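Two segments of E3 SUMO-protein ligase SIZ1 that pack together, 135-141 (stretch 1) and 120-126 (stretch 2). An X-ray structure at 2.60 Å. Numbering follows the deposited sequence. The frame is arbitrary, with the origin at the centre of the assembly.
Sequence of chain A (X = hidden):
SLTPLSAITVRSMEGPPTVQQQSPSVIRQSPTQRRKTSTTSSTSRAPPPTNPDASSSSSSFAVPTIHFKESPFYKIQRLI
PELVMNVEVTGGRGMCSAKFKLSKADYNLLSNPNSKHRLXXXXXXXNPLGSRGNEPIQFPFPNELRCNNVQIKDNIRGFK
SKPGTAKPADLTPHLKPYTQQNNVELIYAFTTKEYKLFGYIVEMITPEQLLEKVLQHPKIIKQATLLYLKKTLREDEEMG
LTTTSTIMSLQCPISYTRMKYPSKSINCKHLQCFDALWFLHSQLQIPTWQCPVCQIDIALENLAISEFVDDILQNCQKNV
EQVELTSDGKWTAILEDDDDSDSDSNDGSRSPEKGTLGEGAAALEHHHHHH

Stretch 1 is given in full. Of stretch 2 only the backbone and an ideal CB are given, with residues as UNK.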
# COMPACT_ATOMS: atom_id res chain seq x y z
N GLU A 135 10.02 1.21 10.31
CA GLU A 135 9.40 0.18 11.13
C GLU A 135 8.40 -0.74 10.43
O GLU A 135 7.53 -0.29 9.70
CB GLU A 135 8.72 0.86 12.32
CG GLU A 135 8.29 -0.07 13.43
CD GLU A 135 9.36 -0.28 14.48
OE1 GLU A 135 10.56 -0.29 14.13
OE2 GLU A 135 9.01 -0.43 15.66
N PRO A 136 8.51 -2.06 10.64
CA PRO A 136 7.55 -2.97 10.01
C PRO A 136 6.39 -3.03 10.98
O PRO A 136 6.59 -2.92 12.19
CB PRO A 136 8.27 -4.32 9.97
CG PRO A 136 9.73 -3.99 10.32
CD PRO A 136 9.62 -2.82 11.25
N ILE A 137 5.17 -3.17 10.48
CA ILE A 137 4.05 -3.26 11.41
C ILE A 137 4.08 -4.67 11.99
O ILE A 137 3.93 -5.64 11.27
CB ILE A 137 2.72 -3.03 10.72
CG1 ILE A 137 2.63 -1.57 10.28
CG2 ILE A 137 1.59 -3.42 11.64
CD1 ILE A 137 1.47 -1.27 9.35
N GLN A 138 4.30 -4.77 13.29
CA GLN A 138 4.36 -6.07 13.91
C GLN A 138 3.86 -6.11 15.35
O GLN A 138 4.49 -5.55 16.25
CB GLN A 138 5.78 -6.59 13.87
CG GLN A 138 5.86 -8.07 14.13
CD GLN A 138 7.29 -8.54 14.24
OE1 GLN A 138 7.98 -8.23 15.21
NE2 GLN A 138 7.75 -9.28 13.24
N PHE A 139 2.73 -6.79 15.54
CA PHE A 139 2.11 -6.99 16.84
C PHE A 139 2.68 -8.25 17.51
O PHE A 139 3.11 -9.17 16.84
CB PHE A 139 0.62 -7.21 16.67
CG PHE A 139 -0.15 -5.96 16.45
CD1 PHE A 139 -0.04 -5.26 15.26
CD2 PHE A 139 -0.98 -5.46 17.44
CE1 PHE A 139 -0.74 -4.08 15.07
CE2 PHE A 139 -1.68 -4.29 17.27
CZ PHE A 139 -1.56 -3.59 16.08
N PRO A 140 2.71 -8.29 18.85
CA PRO A 140 3.25 -9.52 19.45
C PRO A 140 2.22 -10.64 19.30
O PRO A 140 1.02 -10.39 19.33
CB PRO A 140 3.47 -9.11 20.90
CG PRO A 140 2.39 -8.09 21.13
CD PRO A 140 2.49 -7.26 19.87
N PHE A 141 2.69 -11.88 19.14
CA PHE A 141 1.82 -13.04 19.00
C PHE A 141 2.12 -14.01 20.13
O PHE A 141 3.28 -14.26 20.46
CB PHE A 141 2.09 -13.74 17.67
CG PHE A 141 1.19 -14.90 17.40
CD1 PHE A 141 -0.00 -14.73 16.69
CD2 PHE A 141 1.53 -16.19 17.84
CE1 PHE A 141 -0.83 -15.82 16.42
CE2 PHE A 141 0.70 -17.29 17.58
CZ PHE A 141 -0.48 -17.10 16.87
N UNK A 120 -6.67 3.64 13.18
CA UNK A 120 -5.85 2.43 13.12
C UNK A 120 -4.89 2.31 14.29
O UNK A 120 -4.33 3.29 14.77
CB UNK A 120 -5.06 2.40 11.81
N UNK A 121 -4.71 1.09 14.77
CA UNK A 121 -3.77 0.90 15.85
C UNK A 121 -2.57 0.22 15.20
O UNK A 121 -2.72 -0.76 14.46
CB UNK A 121 -4.36 0.08 17.00
N UNK A 122 -1.38 0.77 15.43
CA UNK A 122 -0.15 0.21 14.88
C UNK A 122 0.69 -0.37 15.99
O UNK A 122 0.53 0.00 17.16
CB UNK A 122 0.64 1.27 14.11
N UNK A 123 1.59 -1.27 15.63
CA UNK A 123 2.47 -1.88 16.59
C UNK A 123 3.80 -2.11 15.93
O UNK A 123 3.86 -2.43 14.76
CB UNK A 123 1.89 -3.18 17.14
N UNK A 124 4.88 -1.93 16.68
CA UNK A 124 6.20 -2.15 16.13
C UNK A 124 7.12 -2.50 17.28
O UNK A 124 6.77 -2.30 18.43
CB UNK A 124 6.70 -0.93 15.36
N UNK A 125 8.29 -3.04 16.99
CA UNK A 125 9.21 -3.39 18.07
C UNK A 125 10.07 -2.18 18.41
O UNK A 125 10.38 -1.36 17.55
CB UNK A 125 10.08 -4.58 17.68
N UNK A 126 10.47 -2.08 19.68
CA UNK A 126 11.33 -0.99 20.12
C UNK A 126 12.73 -1.21 19.52
O UNK A 126 13.44 -0.27 19.20
CB UNK A 126 11.38 -0.91 21.65

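Stretch 2 runs as a strand through positions 120 to 125, and stretch 1, which has no regular structure, crosses it at nearly a right angle (96°). Contact runs from 121 to 125.

Position 120 has nothing of stretch 1 within 5.5 Å of its ideal CB. This contact sets no rule there, so many residues would suit. It is Tyr 120, which makes no contact with stretch 1.

At position 121 the CB points sideways, 4.7 Å from Phe 139 CZ. The tip of an aromatic ring invites an apolar side chain of middling size; leucine, isoleucine, valine or methionine would all be reasonable. The residue is Leu 121, whose CG lies 4.3 Å from Phe 139 CZ. The backbone matters as well, since Leu 121 O sits at the edge of the Phe 139 ring, 3.5 Å from CZ.

Position 122 points its CB away from stretch 1, and the nearest atom to that CB is Ile 137 CG1 at 5.2 Å. A small side chain would leave the isoleucine untouched from here, whereas a long apolar or aromatic one could reach it. Phe 122 does so: with chi1 in m, its ring brings CE2 to 3.5 Å from Ile 137 CD1.

Position 123 faces stretch 1 directly. Its CB points toward stretch 1 and already lies 3.4 Å from Phe 139 CD1, with the acceptor Gln 138 O 3.6 Å away. So little space beside a carbonyl oxygen favours something small; alanine or cysteine might fit, but a short donor would use the oxygen too. Ser 123 answers both demands. Its CB lies over one face of the Phe 139 ring, 3.3 Å from the centroid and only 9° off the normal, a close CH-pi contact. Its hydroxyl, with chi1 in t, donates from OG to Gln 138 O at 3.0 Å. The backbone completes the pairing, as Gln 138 N donates to Ser 123 O at 2.8 Å, an interaction open to almost any residue here.

At position 124 an ideal CB would fall 2.4 Å from Glu 135 OE2, a clash with the Glu 135 carboxyl group as placed. The phi/psi of -154/165 is ordinary for a strand, so it is the missing CB rather than an unusual backbone that argues for glycine. Gly 124 leaves that space to the acid, whose OE2 comes within 3.2 Å of Gly 124 C.

Position 125 points its CB sideways, 4.7 Å from Glu 135 OE2, with the side chain of Gln 138 also nearby. A long, flexible chain, apolar or polar, could lie along that glutamine. It is Met 125, extended through chi2 in t so that SD approaches the end of the Gln 138 side chain. Its backbone O lies just 2.5 Å from Glu 135 OE2.

Position 126 leaves the strand and directs its CB away, so stretch 1 asks nothing of it. Ile 126 makes no contact with stretch 1.

Stretch 2, residues 120-126: YLFSGMI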
# COMPACT_ATOMS: atom_id res chain seq x y z
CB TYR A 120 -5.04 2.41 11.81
CG TYR A 120 -5.81 1.97 10.59
CD1 TYR A 120 -7.19 1.75 10.64
CD2 TYR A 120 -5.15 1.73 9.38
CE1 TYR A 120 -7.89 1.30 9.52
CE2 TYR A 120 -5.84 1.28 8.26
CZ TYR A 120 -7.21 1.07 8.34
OH TYR A 120 -7.89 0.61 7.23
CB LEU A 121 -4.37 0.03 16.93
CG LEU A 121 -3.44 -0.26 18.10
CD1 LEU A 121 -2.96 1.04 18.73
CD2 LEU A 121 -4.20 -1.12 19.10
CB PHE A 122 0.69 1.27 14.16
CG PHE A 122 0.12 1.74 12.86
CD1 PHE A 122 -1.00 2.55 12.83
CD2 PHE A 122 0.70 1.35 11.66
CE1 PHE A 122 -1.53 2.97 11.63
CE2 PHE A 122 0.18 1.76 10.46
CZ PHE A 122 -0.94 2.57 10.44
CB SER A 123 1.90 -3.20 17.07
OG SER A 123 2.79 -3.83 17.97
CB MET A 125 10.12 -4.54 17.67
CG MET A 125 9.42 -5.76 17.13
SD MET A 125 10.67 -6.95 16.63
CE MET A 125 10.22 -8.31 17.69
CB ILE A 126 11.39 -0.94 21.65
CG1 ILE A 126 10.17 -0.18 22.19
CG2 ILE A 126 12.63 -0.21 22.11
CD1 ILE A 126 8.84 -0.74 21.78
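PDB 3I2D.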